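Local coordinates for diaminopimelate decarboxylase (Methanocaldococcus jannaschii, PDB 1TWI), which catalyses the pyridoxal-phosphate-dependent decarboxylation of meso-diaminopimelate to L-lysine, the last step of lysine biosynthesis, at residues A[3-17]-A[34-46]. Sequence-based numbering, arbitrary orientation.
Sequences GNDTVEIKDGRFFID and VMSEEQIKINYNR
Ser-36 meets Thr-6 and Asp-17 where the open end of the N-terminal beta hairpin (strands 7-10 and 13-16) meets strand 32-36 of the mixed beta sheet and the first turns of helix 37-58, which leads toward the parallel-stranded barrel that binds the cofactor. Serine suits this N-cap position because its one hydroxyl both accepts and donates: OG takes the N-H of Gln-39 in a nearly straight capping bond (161°) and a bond from Thr-6 OG1, and donates to Asp-17 OD2 at 2.6 Å. That carboxylate oxygen, met on its syn side, also hydrogen-bonds Thr-406 OG1.

Thr-6 serves two surroundings at once. From CB, 3.9 Å from Ser-36 OG, one branch carries OG1 to the serine; with CG2 anti to the carbonyl carbon, the other brings its methyl to Glu-38 CG and Ile-42 CD1. Deeper in, buried beta-branched Ile-16 CD1 and Val-34 CG1 meet tip to tip at 3.9 Å, Ile-16 also touching Tyr-301 and Val-34 Leu-303.

Farther along the helix, Arg-46, extended from CG to NE, reaches oppositely charged Asp-5. Ile-42 CG2 lies over its guanidinium face, and in an end-on salt bridge NH1 and NH2, from the same face of the carboxylate plane, both donate to Asp-5 OD2, at 3.0 and 2.9 Å.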
loop_
_atom_site.group_PDB
_atom_site.type_symbol
_atom_site.label_atom_id
_atom_site.label_comp_id
_atom_site.label_asym_id
_atom_site.label_seq_id
_atom_site.Cartn_x
_atom_site.Cartn_y
_atom_site.Cartn_z
ATOM N N GLY A 3 2.979 21.064 -16.603
ATOM C CA GLY A 3 2.603 19.685 -16.876
ATOM C C GLY A 3 1.084 19.447 -16.915
ATOM O O GLY A 3 0.614 18.449 -17.484
ATOM N N ASN A 4 0.297 20.366 -16.351
ATOM C CA ASN A 4 -1.172 20.137 -16.304
ATOM C C ASN A 4 -1.756 20.996 -17.404
ATOM O O ASN A 4 -2.290 22.098 -17.202
ATOM C CB ASN A 4 -1.672 20.499 -14.921
ATOM C CG ASN A 4 -0.908 19.722 -13.834
ATOM O OD1 ASN A 4 -1.073 18.464 -13.694
ATOM N ND2 ASN A 4 -0.063 20.424 -13.090
ATOM N N ASP A 5 -1.610 20.479 -18.602
ATOM C CA ASP A 5 -1.984 21.246 -19.792
ATOM C C ASP A 5 -3.444 21.428 -20.115
ATOM O O ASP A 5 -3.803 22.277 -20.968
ATOM C CB ASP A 5 -1.274 20.632 -21.011
ATOM C CG ASP A 5 0.228 20.516 -20.800
ATOM O OD1 ASP A 5 0.868 21.602 -20.633
ATOM O OD2 ASP A 5 0.743 19.353 -20.789
ATOM N N THR A 6 -4.303 20.656 -19.454
ATOM C CA THR A 6 -5.703 20.725 -19.806
ATOM C C THR A 6 -6.604 21.194 -18.714
ATOM O O THR A 6 -7.840 21.045 -18.836
ATOM C CB THR A 6 -6.194 19.345 -20.285
ATOM O OG1 THR A 6 -6.218 18.442 -19.160
ATOM C CG2 THR A 6 -5.246 18.780 -21.360
ATOM N N VAL A 7 -6.036 21.770 -17.661
ATOM C CA VAL A 7 -6.857 22.249 -16.562
ATOM C C VAL A 7 -6.808 23.742 -16.507
ATOM O O VAL A 7 -5.895 24.347 -17.057
ATOM C CB VAL A 7 -6.405 21.687 -15.182
ATOM C CG1 VAL A 7 -6.344 20.126 -15.251
ATOM C CG2 VAL A 7 -5.043 22.269 -14.774
ATOM N N GLU A 8 -7.802 24.357 -15.886
ATOM C CA GLU A 8 -7.784 25.826 -15.802
ATOM C C GLU A 8 -8.706 26.293 -14.691
ATOM O O GLU A 8 -9.482 25.518 -14.133
ATOM C CB GLU A 8 -8.271 26.449 -17.121
ATOM C CG GLU A 8 -9.722 26.155 -17.418
ATOM C CD GLU A 8 -10.117 26.417 -18.899
ATOM O OE1 GLU A 8 -10.064 27.599 -19.363
ATOM O OE2 GLU A 8 -10.498 25.438 -19.591
ATOM N N ILE A 9 -8.621 27.578 -14.388
ATOM C CA ILE A 9 -9.506 28.169 -13.403
ATOM C C ILE A 9 -10.347 29.048 -14.321
ATOM O O ILE A 9 -9.794 29.818 -15.125
ATOM C CB ILE A 9 -8.769 29.081 -12.367
ATOM C CG1 ILE A 9 -7.878 28.258 -11.431
ATOM C CG2 ILE A 9 -9.796 29.855 -11.528
ATOM C CD1 ILE A 9 -8.576 27.178 -10.675
ATOM N N LYS A 10 -11.659 28.881 -14.283
ATOM C CA LYS A 10 -12.563 29.713 -15.095
ATOM C C LYS A 10 -13.674 30.139 -14.153
ATOM O O LYS A 10 -14.250 29.306 -13.417
ATOM C CB LYS A 10 -13.258 28.956 -16.225
ATOM C CG LYS A 10 -12.375 28.457 -17.317
ATOM C CD LYS A 10 -13.188 28.172 -18.600
ATOM C CE LYS A 10 -14.005 26.930 -18.497
ATOM N NZ LYS A 10 -14.936 26.852 -19.648
ATOM N N ASP A 11 -13.973 31.430 -14.183
ATOM C CA ASP A 11 -15.029 31.971 -13.350
ATOM C C ASP A 11 -14.901 31.535 -11.890
ATOM O O ASP A 11 -15.893 31.142 -11.279
ATOM C CB ASP A 11 -16.406 31.546 -13.871
ATOM C CG ASP A 11 -16.713 32.109 -15.268
ATOM O OD1 ASP A 11 -15.974 31.793 -16.238
ATOM O OD2 ASP A 11 -17.717 32.873 -15.394
ATOM N N GLY A 12 -13.682 31.600 -11.352
ATOM C CA GLY A 12 -13.464 31.263 -9.954
ATOM C C GLY A 12 -13.605 29.792 -9.559
ATOM O O GLY A 12 -13.726 29.509 -8.364
ATOM N N ARG A 13 -13.634 28.898 -10.540
ATOM C CA ARG A 13 -13.728 27.459 -10.299
ATOM C C ARG A 13 -12.698 26.684 -11.099
ATOM O O ARG A 13 -12.224 27.129 -12.161
ATOM C CB ARG A 13 -15.136 26.929 -10.635
ATOM C CG ARG A 13 -16.187 27.569 -9.765
ATOM C CD ARG A 13 -17.566 27.515 -10.409
ATOM N NE ARG A 13 -18.180 26.182 -10.343
ATOM C CZ ARG A 13 -18.855 25.676 -9.298
ATOM N NH1 ARG A 13 -19.022 26.386 -8.181
ATOM N NH2 ARG A 13 -19.391 24.464 -9.390
ATOM N N PHE A 14 -12.362 25.494 -10.601
ATOM C CA PHE A 14 -11.377 24.647 -11.288
ATOM C C PHE A 14 -12.044 23.769 -12.354
ATOM O O PHE A 14 -13.079 23.135 -12.101
ATOM C CB PHE A 14 -10.670 23.764 -10.231
ATOM C CG PHE A 14 -9.570 22.857 -10.787
ATOM C CD1 PHE A 14 -8.494 23.390 -11.472
ATOM C CD2 PHE A 14 -9.581 21.477 -10.519
ATOM C CE1 PHE A 14 -7.389 22.549 -11.894
ATOM C CE2 PHE A 14 -8.505 20.635 -10.933
ATOM C CZ PHE A 14 -7.411 21.189 -11.622
ATOM N N PHE A 15 -11.416 23.686 -13.528
ATOM C CA PHE A 15 -11.907 22.863 -14.654
ATOM C C PHE A 15 -10.864 21.853 -15.152
ATOM O O PHE A 15 -9.668 22.167 -15.148
ATOM C CB PHE A 15 -12.312 23.759 -15.861
ATOM C CG PHE A 15 -13.667 24.489 -15.646
ATOM C CD1 PHE A 15 -13.756 25.580 -14.784
ATOM C CD2 PHE A 15 -14.812 24.047 -16.280
ATOM C CE1 PHE A 15 -14.992 26.233 -14.561
ATOM C CE2 PHE A 15 -16.074 24.687 -16.079
ATOM C CZ PHE A 15 -16.161 25.775 -15.225
ATOM N N ILE A 16 -11.308 20.667 -15.595
ATOM C CA ILE A 16 -10.393 19.654 -16.166
ATOM C C ILE A 16 -11.011 19.330 -17.503
ATOM O O ILE A 16 -12.165 18.870 -17.550
ATOM C CB ILE A 16 -10.326 18.336 -15.304
ATOM C CG1 ILE A 16 -9.833 18.691 -13.882
ATOM C CG2 ILE A 16 -9.406 17.264 -16.063
ATOM C CD1 ILE A 16 -10.187 17.692 -12.797
ATOM N N ASP A 17 -10.277 19.588 -18.587
ATOM C CA ASP A 17 -10.804 19.362 -19.928
ATOM C C ASP A 17 -12.119 20.084 -20.186
ATOM O O ASP A 17 -12.963 19.605 -20.963
ATOM C CB ASP A 17 -11.007 17.885 -20.205
ATOM C CG ASP A 17 -9.703 17.176 -20.451
ATOM O OD1 ASP A 17 -8.804 17.773 -21.086
ATOM O OD2 ASP A 17 -9.579 16.010 -20.036
ATOM N N VAL A 34 -9.989 11.666 -11.479
ATOM C CA VAL A 34 -10.438 12.170 -12.788
ATOM C C VAL A 34 -9.175 12.009 -13.688
ATOM O O VAL A 34 -8.081 12.536 -13.381
ATOM C CB VAL A 34 -10.846 13.676 -12.707
ATOM C CG1 VAL A 34 -11.297 14.230 -14.126
ATOM C CG2 VAL A 34 -12.005 13.836 -11.678
ATOM N N MET A 35 -9.324 11.326 -14.804
ATOM C CA MET A 35 -8.212 11.128 -15.703
ATOM C C MET A 35 -8.528 11.912 -16.943
ATOM O O MET A 35 -9.603 11.706 -17.523
ATOM C CB MET A 35 -8.078 9.633 -16.069
ATOM C CG MET A 35 -7.589 8.774 -14.863
ATOM S SD MET A 35 -5.860 9.219 -14.318
ATOM C CE MET A 35 -4.901 8.619 -15.635
ATOM N N SER A 36 -7.602 12.776 -17.376
ATOM C CA SER A 36 -7.812 13.596 -18.604
ATOM C C SER A 36 -7.320 12.820 -19.832
ATOM O O SER A 36 -6.106 12.530 -19.986
ATOM C CB SER A 36 -7.028 14.930 -18.519
ATOM O OG SER A 36 -7.034 15.577 -19.792
ATOM N N GLU A 37 -8.254 12.479 -20.717
ATOM C CA GLU A 37 -7.885 11.747 -21.910
ATOM C C GLU A 37 -6.968 12.601 -22.773
ATOM O O GLU A 37 -5.985 12.106 -23.314
ATOM C CB GLU A 37 -9.140 11.380 -22.712
ATOM C CG GLU A 37 -8.830 10.713 -24.062
ATOM C CD GLU A 37 -10.130 10.311 -24.736
ATOM O OE1 GLU A 37 -10.553 9.158 -24.580
ATOM O OE2 GLU A 37 -10.770 11.154 -25.377
ATOM N N GLU A 38 -7.280 13.888 -22.923
ATOM C CA GLU A 38 -6.406 14.740 -23.756
ATOM C C GLU A 38 -4.995 14.879 -23.131
ATOM O O GLU A 38 -4.001 14.931 -23.847
ATOM C CB GLU A 38 -7.060 16.136 -23.932
ATOM C CG GLU A 38 -6.259 17.171 -24.748
ATOM C CD GLU A 38 -6.034 16.805 -26.227
ATOM O OE1 GLU A 38 -6.768 15.957 -26.802
ATOM O OE2 GLU A 38 -5.105 17.406 -26.820
ATOM N N GLN A 39 -4.888 14.992 -21.812
ATOM C CA GLN A 39 -3.544 15.094 -21.252
ATOM C C GLN A 39 -2.703 13.810 -21.593
ATOM O O GLN A 39 -1.482 13.892 -21.834
ATOM C CB GLN A 39 -3.599 15.258 -19.713
ATOM C CG GLN A 39 -2.210 15.464 -19.116
ATOM C CD GLN A 39 -1.597 16.780 -19.617
ATOM O OE1 GLN A 39 -0.612 16.797 -20.397
ATOM N NE2 GLN A 39 -2.206 17.877 -19.221
ATOM N N ILE A 40 -3.332 12.624 -21.552
ATOM C CA ILE A 40 -2.604 11.403 -21.901
ATOM C C ILE A 40 -2.175 11.479 -23.373
ATOM O O ILE A 40 -1.026 11.104 -23.722
ATOM C CB ILE A 40 -3.459 10.107 -21.663
ATOM C CG1 ILE A 40 -3.741 9.944 -20.162
ATOM C CG2 ILE A 40 -2.692 8.853 -22.183
ATOM C CD1 ILE A 40 -4.711 8.817 -19.796
ATOM N N LYS A 41 -3.063 11.952 -24.251
ATOM C CA LYS A 41 -2.675 12.063 -25.672
ATOM C C LYS A 41 -1.534 13.045 -25.820
ATOM O O LYS A 41 -0.599 12.813 -26.614
ATOM C CB LYS A 41 -3.838 12.560 -26.557
ATOM C CG LYS A 41 -5.064 11.591 -26.592
ATOM C CD LYS A 41 -6.098 12.162 -27.613
ATOM C CE LYS A 41 -7.467 11.650 -27.323
ATOM N NZ LYS A 41 -7.515 10.170 -27.459
ATOM N N ILE A 42 -1.596 14.134 -25.080
ATOM C CA ILE A 42 -0.473 15.114 -25.150
ATOM C C ILE A 42 0.848 14.497 -24.668
ATOM O O ILE A 42 1.908 14.641 -25.324
ATOM C CB ILE A 42 -0.774 16.348 -24.271
ATOM C CG1 ILE A 42 -1.849 17.187 -24.994
ATOM C CG2 ILE A 42 0.576 17.126 -23.961
ATOM C CD1 ILE A 42 -2.528 18.247 -24.129
ATOM N N ASN A 43 0.796 13.789 -23.535
ATOM C CA ASN A 43 2.048 13.206 -23.014
ATOM C C ASN A 43 2.625 12.173 -23.994
ATOM O O ASN A 43 3.836 12.120 -24.217
ATOM C CB ASN A 43 1.794 12.559 -21.618
ATOM C CG ASN A 43 1.448 13.597 -20.545
ATOM O OD1 ASN A 43 1.648 14.806 -20.749
ATOM N ND2 ASN A 43 0.927 13.140 -19.393
ATOM N N TYR A 44 1.746 11.349 -24.573
ATOM C CA TYR A 44 2.166 10.330 -25.501
ATOM C C TYR A 44 2.741 10.988 -26.759
ATOM O O TYR A 44 3.789 10.594 -27.264
ATOM C CB TYR A 44 0.973 9.454 -25.926
ATOM C CG TYR A 44 1.379 8.366 -26.887
ATOM C CD1 TYR A 44 2.204 7.322 -26.469
ATOM C CD2 TYR A 44 0.992 8.407 -28.213
ATOM C CE1 TYR A 44 2.636 6.339 -27.369
ATOM C CE2 TYR A 44 1.409 7.439 -29.123
ATOM C CZ TYR A 44 2.228 6.406 -28.689
ATOM O OH TYR A 44 2.622 5.430 -29.584
ATOM N N ASN A 45 2.022 11.968 -27.290
ATOM C CA ASN A 45 2.477 12.658 -28.502
ATOM C C ASN A 45 3.832 13.367 -28.271
ATOM O O ASN A 45 4.579 13.526 -29.226
ATOM C CB ASN A 45 1.474 13.695 -28.953
ATOM C CG ASN A 45 0.187 13.067 -29.527
ATOM O OD1 ASN A 45 0.162 11.872 -29.916
ATOM N ND2 ASN A 45 -0.875 13.878 -29.602
ATOM N N ARG A 46 4.123 13.815 -27.043
ATOM C CA ARG A 46 5.416 14.432 -26.791
ATOM C C ARG A 46 6.556 13.411 -27.021
ATOM O O ARG A 46 7.678 13.754 -27.521
ATOM C CB ARG A 46 5.474 14.993 -25.363
ATOM C CG ARG A 46 4.858 16.409 -25.283
ATOM C CD ARG A 46 4.713 16.905 -23.832
ATOM N NE ARG A 46 4.069 18.218 -23.809
ATOM C CZ ARG A 46 3.372 18.703 -22.778
ATOM N NH1 ARG A 46 3.230 17.992 -21.674
ATOM N NH2 ARG A 46 2.754 19.893 -22.877
HETATM O O HOH W 1 2.316 16.654 -18.923
#